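Local coordinates for testis-expressed protein 101 (Mus musculus, PDB 7BPS), which is essential for male fertility, controlling sperm binding to the zona pellucida and sperm migration into the oviduct, probably through the adhesion molecule ADAM3, at the glycan on Asn89 and the glycan on Asn24. Sequence-based numbering; all coordinates share one arbitrary frame.

Site 1: the glycan on Asn89. Residues 37, 64-66, 89. With NAG (2-acetamido-2-deoxy-beta-D-glucopyranose), chain B; NAG (2-acetamido-2-deoxy-beta-D-glucopyranose), chain C; FUC (alpha-L-fucopyranose), chain D.
O7, the acetamide carbonyl oxygen of NAG (chain B), is the best-held polar atom here, gripped by two hydrogen bonds. The first comes from Asn89 ND2, the very nitrogen that carries the sugar, at 2.6 Å from O7 and moderately bent, 142° at the hydrogen. The second partner is water 1, whose oxygen lies 2.7 Å from NAG (chain B) O7. This is an N-glycosylation site of a Ly6/uPAR-family protein, and Asn89 follows directly on Cys88, which forms a disulfide with Cys93. ND2 is bonded to C1 of NAG (chain B) at 1.4 Å. The asparagine swings out with CG anti to its backbone N (chi1 -163°), carrying the amide away from the main chain. Water 1 also reaches the carboxylate of Glu66, with its oxygen 3.0 Å from OE2, so this acid meets the sugar's carbonyl through solvent rather than directly. The other branch of the same carboxylate turns back to the protein: Asn89 N donates to Glu66 OE1 at 2.9 Å, arriving from above the carboxylate plane, 51° out of it. Glu66 reaches across with its chain extended beyond CG, and so may steady the backbone from which the glycan springs. The acetamide methyl C8 is turned to the protein surface. Its contact with Leu37 is through one branch tip, CD2, 3.6 Å from C8. Gly65 meets the same methyl with its CA, 4.1 Å from C8, and the carbonyl oxygen of Gly64 lies beside it. Further out the chitobiose core is braced internally: O3 of NAG (chain B) donates to the ring oxygen O5 of NAG (chain C) at 3.0 Å, restraining rotation about the linkage from O4. The fucose branches from O6 of NAG (chain B), and both outer sugars are mostly clear of the protein.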
loop_
_atom_site.group_PDB
_atom_site.type_symbol
_atom_site.label_atom_id
_atom_site.label_comp_id
_atom_site.label_asym_id
_atom_site.label_seq_id
_atom_site.Cartn_x
_atom_site.Cartn_y
_atom_site.Cartn_z
ATOM N N LEU A 37 -2.226 -3.803 -22.117
ATOM C CA LEU A 37 -3.191 -2.806 -21.591
ATOM C C LEU A 37 -2.511 -1.975 -20.506
ATOM O O LEU A 37 -1.315 -2.208 -20.246
ATOM C CB LEU A 37 -4.460 -3.507 -21.089
ATOM C CG LEU A 37 -4.273 -4.751 -20.234
ATOM C CD1 LEU A 37 -4.134 -4.377 -18.776
ATOM C CD2 LEU A 37 -5.441 -5.690 -20.413
ATOM N N GLY A 64 -3.668 -9.959 -17.415
ATOM C CA GLY A 64 -4.805 -9.497 -16.599
ATOM C C GLY A 64 -6.001 -9.086 -17.442
ATOM O O GLY A 64 -5.805 -8.732 -18.645
ATOM N N GLY A 65 -7.184 -9.103 -16.810
ATOM C CA GLY A 65 -8.436 -8.498 -17.302
ATOM C C GLY A 65 -8.612 -7.053 -16.858
ATOM O O GLY A 65 -7.673 -6.484 -16.308
ATOM N N GLU A 66 -9.798 -6.487 -17.088
ATOM C CA GLU A 66 -10.099 -5.060 -16.874
ATOM C C GLU A 66 -10.864 -4.855 -15.559
ATOM O O GLU A 66 -11.691 -3.904 -15.491
ATOM C CB GLU A 66 -10.929 -4.524 -18.032
ATOM C CG GLU A 66 -10.198 -4.454 -19.348
ATOM C CD GLU A 66 -10.978 -3.574 -20.329
ATOM O OE1 GLU A 66 -10.853 -2.334 -20.237
ATOM O OE2 GLU A 66 -11.784 -4.121 -21.111
ATOM N N ASN A 89 -8.133 -1.342 -20.793
ATOM C CA ASN A 89 -7.639 -1.781 -22.114
ATOM C C ASN A 89 -8.034 -0.793 -23.202
ATOM O O ASN A 89 -8.573 -1.237 -24.199
ATOM C CB ASN A 89 -8.178 -3.168 -22.418
ATOM C CG ASN A 89 -7.399 -3.813 -23.529
ATOM O OD1 ASN A 89 -6.395 -3.248 -23.962
ATOM N ND2 ASN A 89 -7.870 -4.966 -23.984
HETATM C C1 NAG B . -7.281 -5.735 -25.044
HETATM C C2 NAG B . -7.710 -7.167 -24.938
HETATM C C3 NAG B . -7.120 -8.029 -26.034
HETATM C C4 NAG B . -7.622 -7.402 -27.330
HETATM C C5 NAG B . -7.098 -5.959 -27.393
HETATM C C6 NAG B . -7.369 -5.245 -28.718
HETATM C C7 NAG B . -8.285 -7.444 -22.601
HETATM C C8 NAG B . -7.858 -8.132 -21.337
HETATM N N2 NAG B . -7.417 -7.656 -23.613
HETATM O O3 NAG B . -7.544 -9.398 -25.930
HETATM O O4 NAG B . -7.203 -8.187 -28.469
HETATM O O5 NAG B . -7.693 -5.220 -26.312
HETATM O O6 NAG B . -8.698 -5.535 -29.176
HETATM O O7 NAG B . -9.330 -6.761 -22.713
HETATM C C1 NAG C . -7.936 -9.009 -29.286
HETATM C C2 NAG C . -7.078 -9.694 -30.391
HETATM C C3 NAG C . -7.987 -10.534 -31.355
HETATM C C4 NAG C . -8.632 -11.657 -30.503
HETATM C C5 NAG C . -9.539 -10.886 -29.491
HETATM C C6 NAG C . -10.365 -11.845 -28.602
HETATM C C7 NAG C . -4.899 -8.515 -30.747
HETATM C C8 NAG C . -4.250 -7.212 -31.218
HETATM N N2 NAG C . -6.216 -8.681 -31.071
HETATM O O3 NAG C . -7.192 -11.083 -32.432
HETATM O O4 NAG C . -9.190 -12.780 -31.307
HETATM O O5 NAG C . -8.699 -10.041 -28.608
HETATM O O6 NAG C . -9.479 -12.570 -27.719
HETATM O O7 NAG C . -4.282 -9.338 -30.023
HETATM C C1 FUC D . -9.246 -4.657 -30.019
HETATM C C2 FUC D . -10.405 -5.446 -30.625
HETATM C C3 FUC D . -11.530 -5.471 -29.602
HETATM C C4 FUC D . -11.888 -4.066 -29.075
HETATM C C5 FUC D . -10.637 -3.302 -28.629
HETATM C C6 FUC D . -10.964 -1.869 -28.180
HETATM O O2 FUC D . -10.052 -6.797 -30.993
HETATM O O3 FUC D . -12.630 -6.075 -30.244
HETATM O O4 FUC D . -12.572 -3.296 -30.067
HETATM O O5 FUC D . -9.680 -3.323 -29.699
HETATM O O HOH W 1 -11.687 -7.062 -21.360
#

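Site 2: the glycan on Asn24. Residues 24, 26-28, 97. With NAG (2-acetamido-2-deoxy-beta-D-glucopyranose), chain E; FUC (alpha-L-fucopyranose), chain F.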
loop_
_atom_site.group_PDB
_atom_site.type_symbol
_atom_site.label_atom_id
_atom_site.label_comp_id
_atom_site.label_asym_id
_atom_site.label_seq_id
_atom_site.Cartn_x
_atom_site.Cartn_y
_atom_site.Cartn_z
ATOM N N ASN A 24 -0.842 13.927 -6.405
ATOM C CA ASN A 24 -1.063 14.045 -7.871
ATOM C C ASN A 24 -0.494 12.794 -8.572
ATOM O O ASN A 24 0.737 12.698 -8.694
ATOM C CB ASN A 24 -0.454 15.334 -8.438
ATOM C CG ASN A 24 -0.880 15.586 -9.864
ATOM O OD1 ASN A 24 -1.356 14.669 -10.527
ATOM N ND2 ASN A 24 -0.735 16.817 -10.339
ATOM N N THR A 26 -1.327 11.862 -11.826
ATOM C CA THR A 26 -1.164 12.159 -13.273
ATOM C C THR A 26 0.321 12.028 -13.651
ATOM O O THR A 26 1.164 12.675 -13.025
ATOM C CB THR A 26 -1.734 13.538 -13.632
ATOM O OG1 THR A 26 -3.111 13.540 -13.249
ATOM C CG2 THR A 26 -1.596 13.895 -15.101
ATOM N N SER A 27 0.604 11.203 -14.648
ATOM C CA SER A 27 1.955 10.779 -15.091
ATOM C C SER A 27 2.043 10.909 -16.622
ATOM O O SER A 27 0.988 10.949 -17.269
ATOM C CB SER A 27 2.229 9.357 -14.641
ATOM O OG SER A 27 1.911 9.166 -13.266
ATOM N N LYS A 28 3.260 10.929 -17.166
ATOM C CA LYS A 28 3.555 11.028 -18.621
ATOM C C LYS A 28 3.114 9.721 -19.283
ATOM O O LYS A 28 3.241 8.690 -18.623
ATOM C CB LYS A 28 5.057 11.204 -18.901
ATOM C CG LYS A 28 5.886 12.049 -17.924
ATOM C CD LYS A 28 5.936 13.546 -18.214
ATOM C CE LYS A 28 7.241 14.009 -18.829
ATOM N NZ LYS A 28 7.078 15.298 -19.543
ATOM N N ASP A 97 -6.043 10.817 -11.172
ATOM C CA ASP A 97 -5.138 11.952 -10.844
ATOM C C ASP A 97 -4.968 12.036 -9.322
ATOM O O ASP A 97 -3.935 12.539 -8.868
ATOM C CB ASP A 97 -5.650 13.238 -11.506
ATOM C CG ASP A 97 -6.156 14.334 -10.586
ATOM O OD1 ASP A 97 -5.311 14.928 -9.862
ATOM O OD2 ASP A 97 -7.379 14.634 -10.647
HETATM C C1 NAG E . -1.150 17.219 -11.672
HETATM C C2 NAG E . -2.246 18.316 -11.650
HETATM C C3 NAG E . -2.732 18.585 -13.091
HETATM C C4 NAG E . -1.544 18.968 -13.957
HETATM C C5 NAG E . -0.536 17.804 -13.929
HETATM C C6 NAG E . 0.591 18.126 -14.903
HETATM C C7 NAG E . -3.819 18.834 -9.750
HETATM C C8 NAG E . -5.122 18.477 -9.077
HETATM N N2 NAG E . -3.411 18.027 -10.775
HETATM O O3 NAG E . -3.693 19.644 -13.189
HETATM O O4 NAG E . -1.992 19.317 -15.289
HETATM O O5 NAG E . -0.066 17.541 -12.577
HETATM O O6 NAG E . 1.802 17.477 -14.527
HETATM O O7 NAG E . -3.195 19.831 -9.372
HETATM C C1 FUC F . 3.039 17.650 -14.974
HETATM C C2 FUC F . 4.477 17.593 -14.518
HETATM C C3 FUC F . 4.589 16.372 -13.591
HETATM C C4 FUC F . 4.081 15.089 -14.257
HETATM C C5 FUC F . 2.861 15.269 -15.208
HETATM C C6 FUC F . 2.909 14.309 -16.391
HETATM O O2 FUC F . 4.770 18.859 -13.896
HETATM O O3 FUC F . 5.939 16.125 -13.163
HETATM O O4 FUC F . 5.187 14.438 -14.913
HETATM O O5 FUC F . 2.639 16.566 -15.793
#
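A covalent bond of 1.5 Å joins Asn24 ND2 to NAG C1 in this N-glycan, built on an Asn-X-Thr sequon whose threonine is Thr26, in the first of the tandem Ly6/uPAR repeats. No hydrogen bond crosses from protein to sugar, and the glycan rests on the surface through van der Waals contacts. At one end, Asp97 brings a carboxylate oxygen alongside the NAG acetamide, OD1 being 3.6 Å from the methyl carbon C8. At the other, the fucose, attached through O6 of the NAG, folds back over the chain of residues 26-28. Its C5 sits 3.8 Å from the backbone carbonyl O of Thr26. The fucose methyl C6 lies over the Ser27-Lys28 peptide, 3.5 Å from Lys28 N and 3.9 Å from Ser27 CA. Lys28 bends at chi2 and chi3 so that its aliphatic CD comes alongside that methyl, 3.6 Å from C6; both the lysine and the fucose are poorly ordered, so this contact is loosely defined. Behind these contacts, a backbone bond within the sequon helps set the turn of the linkage amide. Thr26 N donates to Asn24 OD1 at 3.1 Å, in the carbonyl plane and with a C=O...donor angle of 154°. With CG anti to the backbone N (chi1 -170°), Asn24 thus gives its oxygen to the backbone two residues on and turns ND2 outward to carry the sugar.

The C-alpha centres of site 1 and site 2 lie about 20 Å apart on one chain, and no residue belongs to both. Site 1 draws on the start of strand 37-46, the loop before strand 68-72 and the residue after strand 80-88, whereas site 2 sits mainly in the loop between helix 19-22 and strand 29-31. The stretch that follows strand 80-88 connects them, supplying Asn89 to the first and Asp97 to the second. Two core-fucosylated glycans therefore mask separate patches of the N-terminal repeat, and could restrict where partners approach this single-chain, GPI-anchored protein.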